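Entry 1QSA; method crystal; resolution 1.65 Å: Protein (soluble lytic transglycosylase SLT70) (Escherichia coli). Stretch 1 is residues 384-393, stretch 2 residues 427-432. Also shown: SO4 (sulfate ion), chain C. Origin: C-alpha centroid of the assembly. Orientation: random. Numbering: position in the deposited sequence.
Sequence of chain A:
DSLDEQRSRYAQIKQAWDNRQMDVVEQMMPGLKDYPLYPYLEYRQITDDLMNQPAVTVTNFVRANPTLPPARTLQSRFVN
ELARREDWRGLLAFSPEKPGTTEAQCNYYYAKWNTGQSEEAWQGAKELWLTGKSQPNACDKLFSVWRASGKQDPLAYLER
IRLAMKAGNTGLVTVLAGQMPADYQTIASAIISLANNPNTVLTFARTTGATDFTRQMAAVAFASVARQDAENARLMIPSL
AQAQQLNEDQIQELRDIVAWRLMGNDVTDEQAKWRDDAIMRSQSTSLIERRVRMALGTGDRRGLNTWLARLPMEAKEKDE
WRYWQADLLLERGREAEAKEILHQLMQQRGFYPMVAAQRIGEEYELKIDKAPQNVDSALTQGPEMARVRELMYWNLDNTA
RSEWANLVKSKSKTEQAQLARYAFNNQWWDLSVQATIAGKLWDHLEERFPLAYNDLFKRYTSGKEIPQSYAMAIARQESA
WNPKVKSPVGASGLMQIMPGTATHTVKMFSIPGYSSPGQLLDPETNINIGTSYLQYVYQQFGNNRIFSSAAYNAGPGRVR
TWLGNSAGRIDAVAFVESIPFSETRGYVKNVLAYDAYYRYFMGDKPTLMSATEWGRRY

Stretch 1, residues 384-393: EMARVRELMY
Stretch 2, residues 427-432: QWWDLS

Residues 384-393 form unbroken helix, with phi/psi near -63/-41 throughout and i to i+4 hydrogen bonds such as M392 N to V388 O at 2.9 Å. Stretch 2 enters from a loop: Q427 is left-handed (61/31), W428, at the N-cap position, has phi/psi -95/74, and helix runs from W429 onward, with S432 N bonded to W428 O at 3.0 Å. The register is set by M392 and W428, whose CA atoms lie 7.3 Å apart. No hydrogen bond crosses the contact; it is a packing of apolar surfaces that buries 301 Å².

W428 points toward the helix and, with chi1 m (-64°) and chi2 -19°, lays its indole along the row M392, R389, V388, M385. M392 covers one face: chi1 m (-68°) places M392 CG 3.8 Å from the centroid of the W428 five-membered ring, 2° off the normal, a CH-pi contact; chi2 m (-56°) and chi3 m (-73°) then set SD and CE. M392 SD lies 5.0 Å from the centroid of the W428 five-membered ring, M392 CE 3.9 Å from W428 CD1 and 3.5 Å from D430 OD1. M385 (t, p, p) starts sideways, but its end swings inward, leaving M385 SD at the ring edge, 3.9 Å from W428 CZ3. Between the methionines, V388 (chi1 t) points inward, and V388 CG1 serves two partners: W428 CZ3 at 3.9 Å and L431 CD1 at 3.6 Å. L431 (m, t) also sends CD1 to 3.8 Å from M392 CG, so L431 CD1 touches V388 and M392, which are one helical turn apart on stretch 1.

R389 CA lies 3.8 Å and R389 CB 4.1 Å from W428 CZ2. CA-to-CB points sideways, and the chain, t through chi3, runs out to the sulfate, where R389 NE hydrogen-bonds O3 at 3.1 Å and R389 NH2 hydrogen-bonds O2 at 3.0 Å. The R389 guanidinium thus stays outside the apolar cluster.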

# COMPACT_ATOMS: atom_id res chain seq x y z
N GLU A 384 -23.30 12.49 11.97
CA GLU A 384 -22.35 11.66 11.22
C GLU A 384 -22.26 10.26 11.86
O GLU A 384 -22.26 9.25 11.15
CB GLU A 384 -20.95 12.31 11.08
CG GLU A 384 -20.02 11.44 10.19
CD GLU A 384 -18.88 12.19 9.49
OE1 GLU A 384 -18.26 13.10 10.11
OE2 GLU A 384 -18.59 11.85 8.32
N MET A 385 -22.25 10.19 13.19
CA MET A 385 -22.22 8.88 13.84
C MET A 385 -23.50 8.10 13.52
O MET A 385 -23.46 6.89 13.33
CB MET A 385 -22.06 9.01 15.36
CG MET A 385 -21.89 7.66 16.07
SD MET A 385 -20.39 6.76 15.56
CE MET A 385 -19.18 7.44 16.70
N ALA A 386 -24.64 8.79 13.45
CA ALA A 386 -25.89 8.12 13.12
C ALA A 386 -25.81 7.50 11.71
O ALA A 386 -26.33 6.41 11.48
CB ALA A 386 -27.07 9.08 13.23
N ARG A 387 -25.13 8.18 10.78
CA ARG A 387 -24.98 7.62 9.43
C ARG A 387 -24.07 6.39 9.49
O ARG A 387 -24.35 5.37 8.87
CB ARG A 387 -24.41 8.64 8.44
CG ARG A 387 -25.37 9.81 8.16
CD ARG A 387 -25.03 10.52 6.86
NE ARG A 387 -23.72 11.17 6.91
CZ ARG A 387 -23.48 12.35 7.45
NH1 ARG A 387 -24.46 13.06 8.01
NH2 ARG A 387 -22.25 12.84 7.45
N VAL A 388 -22.99 6.48 10.27
CA VAL A 388 -22.06 5.35 10.42
C VAL A 388 -22.80 4.13 10.95
O VAL A 388 -22.65 3.03 10.42
CB VAL A 388 -20.88 5.72 11.37
CG1 VAL A 388 -20.05 4.46 11.72
CG2 VAL A 388 -19.98 6.76 10.69
N ARG A 389 -23.64 4.35 11.96
CA ARG A 389 -24.42 3.26 12.55
C ARG A 389 -25.30 2.57 11.50
O ARG A 389 -25.32 1.35 11.41
CB ARG A 389 -25.29 3.80 13.70
CG ARG A 389 -26.24 2.76 14.30
CD ARG A 389 -27.08 3.37 15.42
NE ARG A 389 -28.03 2.39 15.97
CZ ARG A 389 -29.12 2.70 16.69
NH1 ARG A 389 -29.42 3.96 16.98
NH2 ARG A 389 -29.91 1.72 17.13
N GLU A 390 -26.00 3.36 10.68
CA GLU A 390 -26.85 2.77 9.64
C GLU A 390 -26.03 2.02 8.61
O GLU A 390 -26.41 0.94 8.20
CB GLU A 390 -27.71 3.84 8.95
CG GLU A 390 -28.76 4.45 9.87
CD GLU A 390 -29.47 3.39 10.68
OE1 GLU A 390 -30.19 2.57 10.07
OE2 GLU A 390 -29.29 3.33 11.93
N LEU A 391 -24.93 2.63 8.17
CA LEU A 391 -24.08 1.99 7.17
C LEU A 391 -23.54 0.64 7.66
O LEU A 391 -23.55 -0.34 6.92
CB LEU A 391 -22.96 2.93 6.76
CG LEU A 391 -23.42 4.18 6.00
CD1 LEU A 391 -22.27 5.19 5.94
CD2 LEU A 391 -23.91 3.80 4.59
N MET A 392 -23.16 0.58 8.94
CA MET A 392 -22.66 -0.67 9.50
C MET A 392 -23.81 -1.69 9.63
O MET A 392 -23.62 -2.88 9.37
CB MET A 392 -21.97 -0.41 10.85
CG MET A 392 -20.67 0.39 10.74
SD MET A 392 -19.47 -0.39 9.61
CE MET A 392 -18.94 -1.79 10.61
N TYR A 393 -25.01 -1.20 9.95
CA TYR A 393 -26.18 -2.07 10.06
C TYR A 393 -26.44 -2.78 8.73
O TYR A 393 -26.78 -3.96 8.71
CB TYR A 393 -27.41 -1.27 10.47
CG TYR A 393 -28.64 -2.14 10.57
CD1 TYR A 393 -28.80 -3.01 11.65
CD2 TYR A 393 -29.63 -2.11 9.59
CE1 TYR A 393 -29.92 -3.82 11.75
CE2 TYR A 393 -30.76 -2.92 9.68
CZ TYR A 393 -30.90 -3.77 10.77
OH TYR A 393 -32.02 -4.56 10.90
N GLN A 427 -18.76 -3.67 18.11
CA GLN A 427 -18.29 -4.73 17.24
C GLN A 427 -18.09 -4.30 15.79
O GLN A 427 -18.25 -5.11 14.86
CB GLN A 427 -19.16 -5.99 17.35
CG GLN A 427 -19.19 -6.52 18.77
CD GLN A 427 -19.74 -7.92 18.88
OE1 GLN A 427 -20.30 -8.47 17.92
NE2 GLN A 427 -19.59 -8.51 20.05
N TRP A 428 -17.74 -3.03 15.61
CA TRP A 428 -17.42 -2.46 14.29
C TRP A 428 -15.89 -2.61 14.27
O TRP A 428 -15.14 -1.64 14.44
CB TRP A 428 -17.79 -0.98 14.23
CG TRP A 428 -19.28 -0.69 14.37
CD1 TRP A 428 -20.32 -1.56 14.20
CD2 TRP A 428 -19.87 0.58 14.70
NE1 TRP A 428 -21.52 -0.91 14.40
CE2 TRP A 428 -21.27 0.40 14.70
CE3 TRP A 428 -19.34 1.85 14.99
CZ2 TRP A 428 -22.16 1.45 14.99
CZ3 TRP A 428 -20.23 2.90 15.28
CH2 TRP A 428 -21.63 2.68 15.27
N TRP A 429 -15.44 -3.85 14.08
CA TRP A 429 -14.01 -4.20 14.15
C TRP A 429 -13.13 -3.41 13.21
O TRP A 429 -12.04 -2.95 13.61
CB TRP A 429 -13.82 -5.70 13.92
CG TRP A 429 -14.80 -6.55 14.71
CD1 TRP A 429 -15.67 -7.48 14.20
CD2 TRP A 429 -14.96 -6.59 16.14
NE1 TRP A 429 -16.34 -8.10 15.22
CE2 TRP A 429 -15.92 -7.58 16.42
CE3 TRP A 429 -14.37 -5.89 17.21
CZ2 TRP A 429 -16.32 -7.89 17.73
CZ3 TRP A 429 -14.77 -6.21 18.52
CH2 TRP A 429 -15.73 -7.20 18.76
N ASP A 430 -13.55 -3.29 11.95
CA ASP A 430 -12.76 -2.50 11.00
C ASP A 430 -12.64 -1.02 11.41
O ASP A 430 -11.56 -0.43 11.30
CB ASP A 430 -13.25 -2.65 9.55
CG ASP A 430 -14.75 -2.54 9.38
OD1 ASP A 430 -15.50 -2.17 10.31
OD2 ASP A 430 -15.20 -2.87 8.27
N LEU A 431 -13.72 -0.44 11.91
CA LEU A 431 -13.67 0.96 12.34
C LEU A 431 -12.77 1.13 13.56
O LEU A 431 -12.08 2.14 13.68
CB LEU A 431 -15.09 1.49 12.62
CG LEU A 431 -16.03 1.36 11.42
CD1 LEU A 431 -17.37 2.07 11.73
CD2 LEU A 431 -15.37 1.99 10.17
N SER A 432 -12.76 0.14 14.44
CA SER A 432 -11.90 0.19 15.62
C SER A 432 -10.44 0.26 15.16
O SER A 432 -9.70 1.14 15.59
CB SER A 432 -12.13 -1.05 16.50
OG SER A 432 -11.24 -1.10 17.60
S SO4 C . -28.39 -1.51 15.87
O1 SO4 C . -27.48 -2.67 15.88
O2 SO4 C . -28.51 -0.93 17.23
O3 SO4 C . -27.84 -0.49 14.95
O4 SO4 C . -29.73 -1.96 15.44